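Local coordinates for protein Adhesin/invasin TibA autotransporter (Escherichia coli, PDB 4Q1Q) that mediates adhesion to and invasion of human intestinal epithelial cells, drives bacterial aggregation through TibA-TibA contacts between cells and enhances biofilm formation, at residues Thr226-Tyr237 against Thr245-Glu256. Residues are numbered along the deposited sequence; the frame is centred on the assembly and turned at random.
Sequences TTVYSGGRQHVY and TTITSGGMLQVE. With 289 (D-glycero-alpha-D-manno-heptopyranose), chain B; 289 (D-glycero-alpha-D-manno-heptopyranose), chain C; 289 (D-glycero-alpha-D-manno-heptopyranose), chain T.
The imidazole of H235 is sandwiched between two side chains: CB of Q254 sits over one face, 4.2 Å from the ring centroid in a CH-pi contact, and the hydroxyl of Y237 lies over the other. H235 and Q254 sit on successive coils of the right-handed parallel beta-helix of the autotransporter passenger domain, and illustrate how an approximate 19-residue repeat stacks like on like. Q254 OE1 also approaches H235 CE1, at 3.2 Å. At the edge, H235 NE2 donates to E256 OE1 at 2.6 Å, a His-carboxylate hydrogen bond that fixes the ring's rotation; OE1 lies 9° out of the ring plane, while NE2 meets the carboxylate on its anti side, 33° out of its plane. Y237 is likewise covered twice, by H235 CD2 on one face and, offset toward the rim of the other, by O3 of a third heptose, distinct from those on S230 and S249. T227 CG2 lies over one face of Y229, whose ring meets that of Y210 with planes nearly parallel.

Strands 226-228 and 233-236 pair in parallel with 245-247 and 252-255. On one face of the second pair R233 runs alongside M252 (selenomethionine), its CD 3.8 Å from SE. On the opposite, buried face, V236 CG2 meets L253 CD1 at 3.9 Å. There extended Q234, with CG trans to the backbone N (chi1 -176°), reaches T245, whose hydroxyl donates to an in-plane lone pair of OE1, while NE2 bonds Q215 of the preceding coil.

Between the strands each coil makes a type II turn, and G231 N donates to G250 O. S230 and S249, equivalent in these turns, each carry a covalently linked heptose through OG. Where strand 226-228 ends, V228 O accepts from T248 N. T248 OG1 gives V228 O a second bond, 2.7 Å long, on an in-plane lone pair.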
ATOM      1  N   THR A 226     -11.847  14.132  10.483  1.00 55.88           N
ATOM      2  CA  THR A 226     -10.758  14.624   9.655  1.00 56.85           C
ATOM      3  C   THR A 226     -10.244  15.907  10.280  1.00 52.30           C
ATOM      4  O   THR A 226     -11.041  16.697  10.782  1.00 54.94           O
ATOM      5  CB  THR A 226     -11.233  14.902   8.222  1.00 51.33           C
ATOM      6  OG1 THR A 226     -11.805  13.706   7.685  1.00 53.13           O
ATOM      7  CG2 THR A 226     -10.066  15.376   7.351  1.00 48.91           C
ATOM      8  N   THR A 227      -8.934  16.128  10.251  1.00 52.11           N
ATOM      9  CA  THR A 227      -8.440  17.390  10.788  1.00 56.16           C
ATOM     10  C   THR A 227      -7.740  18.083   9.644  1.00 45.09           C
ATOM     11  O   THR A 227      -6.867  17.496   9.017  1.00 52.67           O
ATOM     12  CB  THR A 227      -7.520  17.278  12.027  1.00 54.24           C
ATOM     13  OG1 THR A 227      -8.303  16.876  13.148  1.00 54.09           O
ATOM     14  CG2 THR A 227      -6.949  18.626  12.443  1.00 52.66           C
ATOM     15  N   VAL A 228      -8.180  19.311   9.376  1.00 50.47           N
ATOM     16  CA  VAL A 228      -7.610  20.099   8.291  1.00 56.49           C
ATOM     17  C   VAL A 228      -6.738  21.206   8.898  1.00 56.04           C
ATOM     18  O   VAL A 228      -7.223  22.184   9.489  1.00 50.26           O
ATOM     19  CB  VAL A 228      -8.676  20.678   7.337  1.00 62.33           C
ATOM     20  CG1 VAL A 228      -8.017  21.128   6.040  1.00 61.82           C
ATOM     21  CG2 VAL A 228      -9.774  19.665   7.040  1.00 65.02           C
ATOM     22  N   TYR A 229      -5.432  21.001   8.771  1.00 52.36           N
ATOM     23  CA  TYR A 229      -4.459  21.916   9.349  1.00 59.22           C
ATOM     24  C   TYR A 229      -4.252  23.001   8.309  1.00 68.34           C
ATOM     25  O   TYR A 229      -4.591  22.849   7.132  1.00 66.34           O
ATOM     26  CB  TYR A 229      -3.135  21.233   9.705  1.00 65.58           C
ATOM     27  CG  TYR A 229      -3.227  20.217  10.828  1.00 69.27           C
ATOM     28  CD1 TYR A 229      -3.410  20.612  12.153  1.00 74.86           C
ATOM     29  CD2 TYR A 229      -3.154  18.853  10.557  1.00 70.70           C
ATOM     30  CE1 TYR A 229      -3.536  19.677  13.169  1.00 71.06           C
ATOM     31  CE2 TYR A 229      -3.262  17.915  11.561  1.00 67.49           C
ATOM     32  CZ  TYR A 229      -3.451  18.331  12.863  1.00 77.44           C
ATOM     33  OH  TYR A 229      -3.546  17.368  13.843  1.00 70.23           O
ATOM     34  N   SER A 230      -3.693  24.109   8.776  1.00 65.20           N
ATOM     35  CA  SER A 230      -3.393  25.251   7.922  1.00 62.42           C
ATOM     36  C   SER A 230      -2.809  24.837   6.567  1.00 54.01           C
ATOM     37  O   SER A 230      -1.853  24.077   6.504  1.00 58.51           O
ATOM     38  CB  SER A 230      -2.434  26.179   8.673  1.00 65.94           C
ATOM     39  OG  SER A 230      -2.319  27.461   8.077  1.00 69.48           O
ATOM     40  N   GLY A 231      -3.396  25.325   5.476  1.00 55.85           N
ATOM     41  CA  GLY A 231      -3.000  24.967   4.121  1.00 51.07           C
ATOM     42  C   GLY A 231      -3.588  23.664   3.594  1.00 57.80           C
ATOM     43  O   GLY A 231      -3.346  23.302   2.435  1.00 53.92           O
ATOM     44  N   GLY A 232      -4.323  22.949   4.442  1.00 46.94           N
ATOM     45  CA  GLY A 232      -4.974  21.708   4.032  1.00 50.44           C
ATOM     46  C   GLY A 232      -6.351  21.978   3.448  1.00 47.94           C
ATOM     47  O   GLY A 232      -6.985  22.977   3.773  1.00 49.09           O
ATOM     48  N   ARG A 233      -6.842  21.042   2.645  1.00 50.19           N
ATOM     49  CA  ARG A 233      -8.195  21.141   2.117  1.00 50.91           C
ATOM     50  C   ARG A 233      -8.835  19.773   2.050  1.00 41.58           C
ATOM     51  O   ARG A 233      -8.269  18.871   1.455  1.00 39.68           O
ATOM     52  CB  ARG A 233      -8.194  21.738   0.703  1.00 53.13           C
ATOM     53  CG  ARG A 233      -9.604  22.057   0.217  1.00 62.84           C
ATOM     54  CD  ARG A 233      -9.662  22.937  -1.022  1.00 64.63           C
ATOM     55  NE  ARG A 233      -9.041  22.232  -2.138  1.00 73.91           N
ATOM     56  CZ  ARG A 233      -8.001  22.673  -2.841  1.00 78.19           C
ATOM     57  NH1 ARG A 233      -7.462  23.861  -2.592  1.00 75.20           N
ATOM     58  NH2 ARG A 233      -7.518  21.915  -3.818  1.00 82.46           N
ATOM     59  N   GLN A 234     -10.025  19.645   2.624  1.00 38.02           N
ATOM     60  CA  GLN A 234     -10.927  18.556   2.308  1.00 44.25           C
ATOM     61  C   GLN A 234     -11.878  19.054   1.221  1.00 47.74           C
ATOM     62  O   GLN A 234     -12.570  20.048   1.446  1.00 42.95           O
ATOM     63  CB  GLN A 234     -11.749  18.234   3.545  1.00 40.48           C
ATOM     64  CG  GLN A 234     -12.678  17.052   3.431  1.00 42.83           C
ATOM     65  CD  GLN A 234     -13.252  16.691   4.795  1.00 42.61           C
ATOM     66  OE1 GLN A 234     -13.858  17.520   5.457  1.00 46.52           O
ATOM     67  NE2 GLN A 234     -13.010  15.471   5.241  1.00 44.47           N
ATOM     68  N   HIS A 235     -11.906  18.386   0.070  1.00 46.25           N
ATOM     69  CA  HIS A 235     -12.772  18.771  -1.050  1.00 44.70           C
ATOM     70  C   HIS A 235     -13.888  17.744  -1.241  1.00 38.68           C
ATOM     71  O   HIS A 235     -13.613  16.590  -1.556  1.00 40.32           O
ATOM     72  CB  HIS A 235     -11.945  18.925  -2.334  1.00 46.71           C
ATOM     73  CG  HIS A 235     -12.526  19.896  -3.320  1.00 52.70           C
ATOM     74  ND1 HIS A 235     -11.799  20.948  -3.836  1.00 56.03           N
ATOM     75  CD2 HIS A 235     -13.783  20.032  -3.809  1.00 51.72           C
ATOM     76  CE1 HIS A 235     -12.571  21.666  -4.632  1.00 56.21           C
ATOM     77  NE2 HIS A 235     -13.783  21.138  -4.628  1.00 56.31           N
ATOM     78  N   VAL A 236     -15.140  18.152  -1.047  1.00 39.76           N
ATOM     79  CA  VAL A 236     -16.271  17.237  -1.139  1.00 39.47           C
ATOM     80  C   VAL A 236     -17.080  17.483  -2.418  1.00 42.70           C
ATOM     81  O   VAL A 236     -17.544  18.600  -2.640  1.00 39.91           O
ATOM     82  CB  VAL A 236     -17.214  17.387   0.059  1.00 42.90           C
ATOM     83  CG1 VAL A 236     -18.186  16.211   0.071  1.00 40.09           C
ATOM     84  CG2 VAL A 236     -16.429  17.463   1.366  1.00 43.42           C
ATOM     85  N   TYR A 237     -17.271  16.442  -3.227  1.00 38.02           N
ATOM     86  CA  TYR A 237     -17.934  16.582  -4.519  1.00 42.60           C
ATOM     87  C   TYR A 237     -19.340  16.022  -4.371  1.00 44.14           C
ATOM     88  O   TYR A 237     -19.743  15.610  -3.276  1.00 48.38           O
ATOM     89  CB  TYR A 237     -17.174  15.895  -5.651  1.00 41.37           C
ATOM     90  CG  TYR A 237     -15.844  16.544  -5.878  1.00 45.73           C
ATOM     91  CD1 TYR A 237     -14.747  16.161  -5.128  1.00 50.22           C
ATOM     92  CD2 TYR A 237     -15.676  17.513  -6.855  1.00 52.65           C
ATOM     93  CE1 TYR A 237     -13.509  16.741  -5.326  1.00 51.63           C
ATOM     94  CE2 TYR A 237     -14.445  18.097  -7.073  1.00 54.90           C
ATOM     95  CZ  TYR A 237     -13.371  17.702  -6.304  1.00 59.75           C
ATOM     96  OH  TYR A 237     -12.145  18.290  -6.482  1.00 56.58           O
ATOM     97  N   THR A 245     -15.439  16.914  10.817  1.00 55.99           N
ATOM     98  CA  THR A 245     -14.267  17.572  10.278  1.00 53.89           C
ATOM     99  C   THR A 245     -13.996  18.763  11.190  1.00 56.01           C
ATOM    100  O   THR A 245     -14.877  19.569  11.496  1.00 57.05           O
ATOM    101  CB  THR A 245     -14.513  18.058   8.842  1.00 51.59           C
ATOM    102  OG1 THR A 245     -14.809  16.931   8.016  1.00 56.97           O
ATOM    103  CG2 THR A 245     -13.295  18.740   8.277  1.00 56.21           C
ATOM    104  N   THR A 246     -12.731  18.931  11.539  1.00 52.78           N
ATOM    105  CA  THR A 246     -12.322  20.161  12.194  1.00 60.56           C
ATOM    106  C   THR A 246     -11.425  20.927  11.219  1.00 56.86           C
ATOM    107  O   THR A 246     -10.516  20.373  10.594  1.00 48.55           O
ATOM    108  CB  THR A 246     -11.671  19.878  13.570  1.00 59.50           C
ATOM    109  OG1 THR A 246     -11.675  21.081  14.349  1.00 68.73           O
ATOM    110  CG2 THR A 246     -10.245  19.417  13.411  1.00 63.50           C
ATOM    111  N   ILE A 247     -11.738  22.208  11.059  1.00 53.40           N
ATOM    112  CA  ILE A 247     -10.975  23.067  10.163  1.00 59.76           C
ATOM    113  C   ILE A 247     -10.271  24.096  11.036  1.00 55.99           C
ATOM    114  O   ILE A 247     -10.905  24.980  11.622  1.00 56.67           O
ATOM    115  CB  ILE A 247     -11.828  23.813   9.108  1.00 56.66           C
ATOM    116  CG1 ILE A 247     -12.803  22.848   8.431  1.00 57.49           C
ATOM    117  CG2 ILE A 247     -10.945  24.483   8.062  1.00 52.71           C
ATOM    118  CD1 ILE A 247     -14.197  22.868   9.012  1.00 56.13           C
ATOM    119  N   THR A 248      -8.952  23.954  11.052  1.00 54.92           N
ATOM    120  CA  THR A 248      -8.081  24.796  11.834  1.00 55.45           C
ATOM    121  C   THR A 248      -7.815  26.052  11.027  1.00 67.66           C
ATOM    122  O   THR A 248      -7.875  26.080   9.796  1.00 65.52           O
ATOM    123  CB  THR A 248      -6.740  24.108  12.156  1.00 56.94           C
ATOM    124  OG1 THR A 248      -5.936  24.019  10.970  1.00 61.12           O
ATOM    125  CG2 THR A 248      -6.973  22.723  12.776  1.00 51.48           C
ATOM    126  N   SER A 249      -7.525  27.101  11.782  1.00 70.53           N
ATOM    127  CA  SER A 249      -7.110  28.370  11.222  1.00 61.95           C
ATOM    128  C   SER A 249      -6.195  28.139  10.034  1.00 60.02           C
ATOM    129  O   SER A 249      -5.150  27.510  10.180  1.00 55.32           O
ATOM    130  CB  SER A 249      -6.373  29.172  12.287  1.00 63.50           C
ATOM    131  OG  SER A 249      -6.448  30.545  11.962  1.00 72.81           O
ATOM    132  N   GLY A 250      -6.588  28.620   8.859  1.00 55.24           N
ATOM    133  CA  GLY A 250      -5.757  28.483   7.671  1.00 51.19           C
ATOM    134  C   GLY A 250      -6.061  27.231   6.861  1.00 53.45           C
ATOM    135  O   GLY A 250      -5.477  27.023   5.795  1.00 55.19           O
ATOM    136  N   GLY A 251      -6.968  26.390   7.344  1.00 49.42           N
ATOM    137  CA  GLY A 251      -7.357  25.194   6.595  1.00 56.89           C
ATOM    138  C   GLY A 251      -8.646  25.421   5.833  1.00 53.40           C
ATOM    139  O   GLY A 251      -9.287  26.450   6.043  1.00 50.96           O
HETATM  140  N   MSE A 252      -9.044  24.465   4.997  1.00 55.83           N
HETATM  141  CA  MSE A 252     -10.281  24.602   4.225  1.00 52.23           C
HETATM  142  C   MSE A 252     -11.095  23.370   3.964  1.00 46.86           C
HETATM  143  O   MSE A 252     -10.579  22.322   3.575  1.00 46.93           O
HETATM  144  CB  MSE A 252      -9.909  25.109   2.842  1.00 52.80           C
HETATM  145  CG  MSE A 252     -11.172  25.667   2.181  1.00 72.29           C
HETATM  146 SE   MSE A 252     -10.614  26.335   0.416  1.00101.67          SE
HETATM  147  CE  MSE A 252      -9.985  28.125   0.963  1.00 76.92           C
ATOM    148  N   LEU A 253     -12.398  23.524   4.184  1.00 43.20           N
ATOM    149  CA  LEU A 253     -13.375  22.554   3.710  1.00 46.53           C
ATOM    150  C   LEU A 253     -14.113  23.217   2.546  1.00 44.40           C
ATOM    151  O   LEU A 253     -14.695  24.294   2.669  1.00 42.30           O
ATOM    152  CB  LEU A 253     -14.327  22.144   4.831  1.00 48.40           C
ATOM    153  CG  LEU A 253     -15.663  21.502   4.450  1.00 47.57           C
ATOM    154  CD1 LEU A 253     -15.339  20.101   3.961  1.00 43.70           C
ATOM    155  CD2 LEU A 253     -16.613  21.522   5.638  1.00 45.28           C
ATOM    156  N   GLN A 254     -14.059  22.572   1.389  1.00 45.74           N
ATOM    157  CA  GLN A 254     -14.843  23.039   0.253  1.00 41.67           C
ATOM    158  C   GLN A 254     -15.862  22.011  -0.198  1.00 40.99           C
ATOM    159  O   GLN A 254     -15.540  20.869  -0.529  1.00 45.03           O
ATOM    160  CB  GLN A 254     -13.876  23.331  -0.874  1.00 48.02           C
ATOM    161  CG  GLN A 254     -14.519  24.082  -2.024  1.00 55.64           C
ATOM    162  CD  GLN A 254     -13.470  24.507  -3.025  1.00 53.67           C
ATOM    163  OE1 GLN A 254     -12.267  24.303  -2.836  1.00 63.62           O
ATOM    164  NE2 GLN A 254     -13.933  25.075  -4.119  1.00 59.17           N
ATOM    165  N   VAL A 255     -17.123  22.423  -0.191  1.00 39.23           N
ATOM    166  CA  VAL A 255     -18.205  21.508  -0.519  1.00 36.87           C
ATOM    167  C   VAL A 255     -18.858  21.956  -1.824  1.00 41.05           C
ATOM    168  O   VAL A 255     -19.354  23.069  -1.935  1.00 38.43           O
ATOM    169  CB  VAL A 255     -19.229  21.458   0.628  1.00 42.65           C
ATOM    170  CG1 VAL A 255     -20.330  20.436   0.374  1.00 42.90           C
ATOM    171  CG2 VAL A 255     -18.508  21.142   1.933  1.00 43.88           C
ATOM    172  N   GLU A 256     -18.828  21.103  -2.836  1.00 42.79           N
ATOM    173  CA  GLU A 256     -19.475  21.439  -4.098  1.00 46.70           C
ATOM    174  C   GLU A 256     -20.961  21.160  -3.982  1.00 47.86           C
ATOM    175  O   GLU A 256     -21.406  20.450  -3.079  1.00 47.05           O
ATOM    176  CB  GLU A 256     -18.952  20.595  -5.255  1.00 46.78           C
ATOM    177  CG  GLU A 256     -17.444  20.568  -5.375  1.00 53.90           C
ATOM    178  CD  GLU A 256     -16.910  21.804  -6.074  1.00 67.58           C
ATOM    179  OE1 GLU A 256     -15.682  21.866  -6.304  1.00 63.79           O
ATOM    180  OE2 GLU A 256     -17.726  22.697  -6.396  1.00 76.35           O
TER
HETATM  181  O7  289 B 425       2.996  27.387   5.695  1.00101.31           O
HETATM  182  C7  289 B 425       2.787  26.243   6.531  1.00 95.44           C
HETATM  183  C6  289 B 425       1.396  26.066   7.146  1.00 84.17           C
HETATM  184  O6  289 B 425       1.547  25.896   8.565  1.00 91.03           O
HETATM  185  C5  289 B 425       0.299  27.123   6.941  1.00 74.37           C
HETATM  186  O5  289 B 425      -0.005  27.755   8.188  1.00 66.77           O
HETATM  187  C1  289 B 425      -1.321  28.309   8.126  1.00 76.98           C
HETATM  188  C2  289 B 425      -1.424  29.499   7.166  1.00 77.50           C
HETATM  189  O2  289 B 425      -0.865  30.721   7.676  1.00 76.15           O
HETATM  190  C3  289 B 425      -0.819  29.074   5.828  1.00 68.36           C
HETATM  191  O3  289 B 425      -0.587  30.212   4.992  1.00 69.12           O
HETATM  192  C4  289 B 425       0.470  28.269   5.948  1.00 68.31           C
HETATM  193  O4  289 B 425       0.698  27.772   4.632  1.00 69.73           O
HETATM  194  O7  289 C 426      -0.901  28.744  11.593  1.00 84.65           O
HETATM  195  C7  289 C 426      -2.232  29.233  11.804  1.00 87.39           C
HETATM  196  C6  289 C 426      -2.302  30.729  11.496  1.00 88.16           C
HETATM  197  O6  289 C 426      -1.314  31.086  10.521  1.00 94.98           O
HETATM  198  C5  289 C 426      -3.692  31.132  11.015  1.00 77.26           C
HETATM  199  O5  289 C 426      -4.495  31.287  12.188  1.00 69.63           O
HETATM  200  C1  289 C 426      -5.826  31.683  11.865  1.00 72.54           C
HETATM  201  C2  289 C 426      -5.847  33.053  11.202  1.00 78.02           C
HETATM  202  O2  289 C 426      -5.246  34.033  12.051  1.00 70.17           O
HETATM  203  C3  289 C 426      -5.096  32.899   9.886  1.00 78.34           C
HETATM  204  O3  289 C 426      -5.111  34.138   9.169  1.00 84.66           O
HETATM  205  C4  289 C 426      -3.681  32.410  10.178  1.00 74.32           C
HETATM  206  O4  289 C 426      -3.034  32.188   8.921  1.00 83.74           O
HETATM  207  O7  289 T 418     -17.234   9.697 -10.248  1.00 83.23           O
HETATM  208  C7  289 T 418     -16.527  10.043  -9.053  1.00 60.52           C
HETATM  209  C6  289 T 418     -15.214  10.688  -9.466  1.00 62.82           C
HETATM  210  O6  289 T 418     -15.239  10.998 -10.861  1.00 78.71           O
HETATM  211  C5  289 T 418     -14.926  11.961  -8.686  1.00 55.51           C
HETATM  212  O5  289 T 418     -13.900  11.508  -7.805  1.00 49.34           O
HETATM  213  C1  289 T 418     -13.703  12.381  -6.714  1.00 48.18           C
HETATM  214  C2  289 T 418     -13.145  13.664  -7.304  1.00 49.37           C
HETATM  215  O2  289 T 418     -11.841  13.375  -7.817  1.00 48.05           O
HETATM  216  C3  289 T 418     -14.089  14.226  -8.364  1.00 49.07           C
HETATM  217  O3  289 T 418     -13.520  15.403  -8.958  1.00 51.17           O
HETATM  218  C4  289 T 418     -14.384  13.179  -9.422  1.00 52.62           C
HETATM  219  O4  289 T 418     -15.303  13.789 -10.334  1.00 58.81           O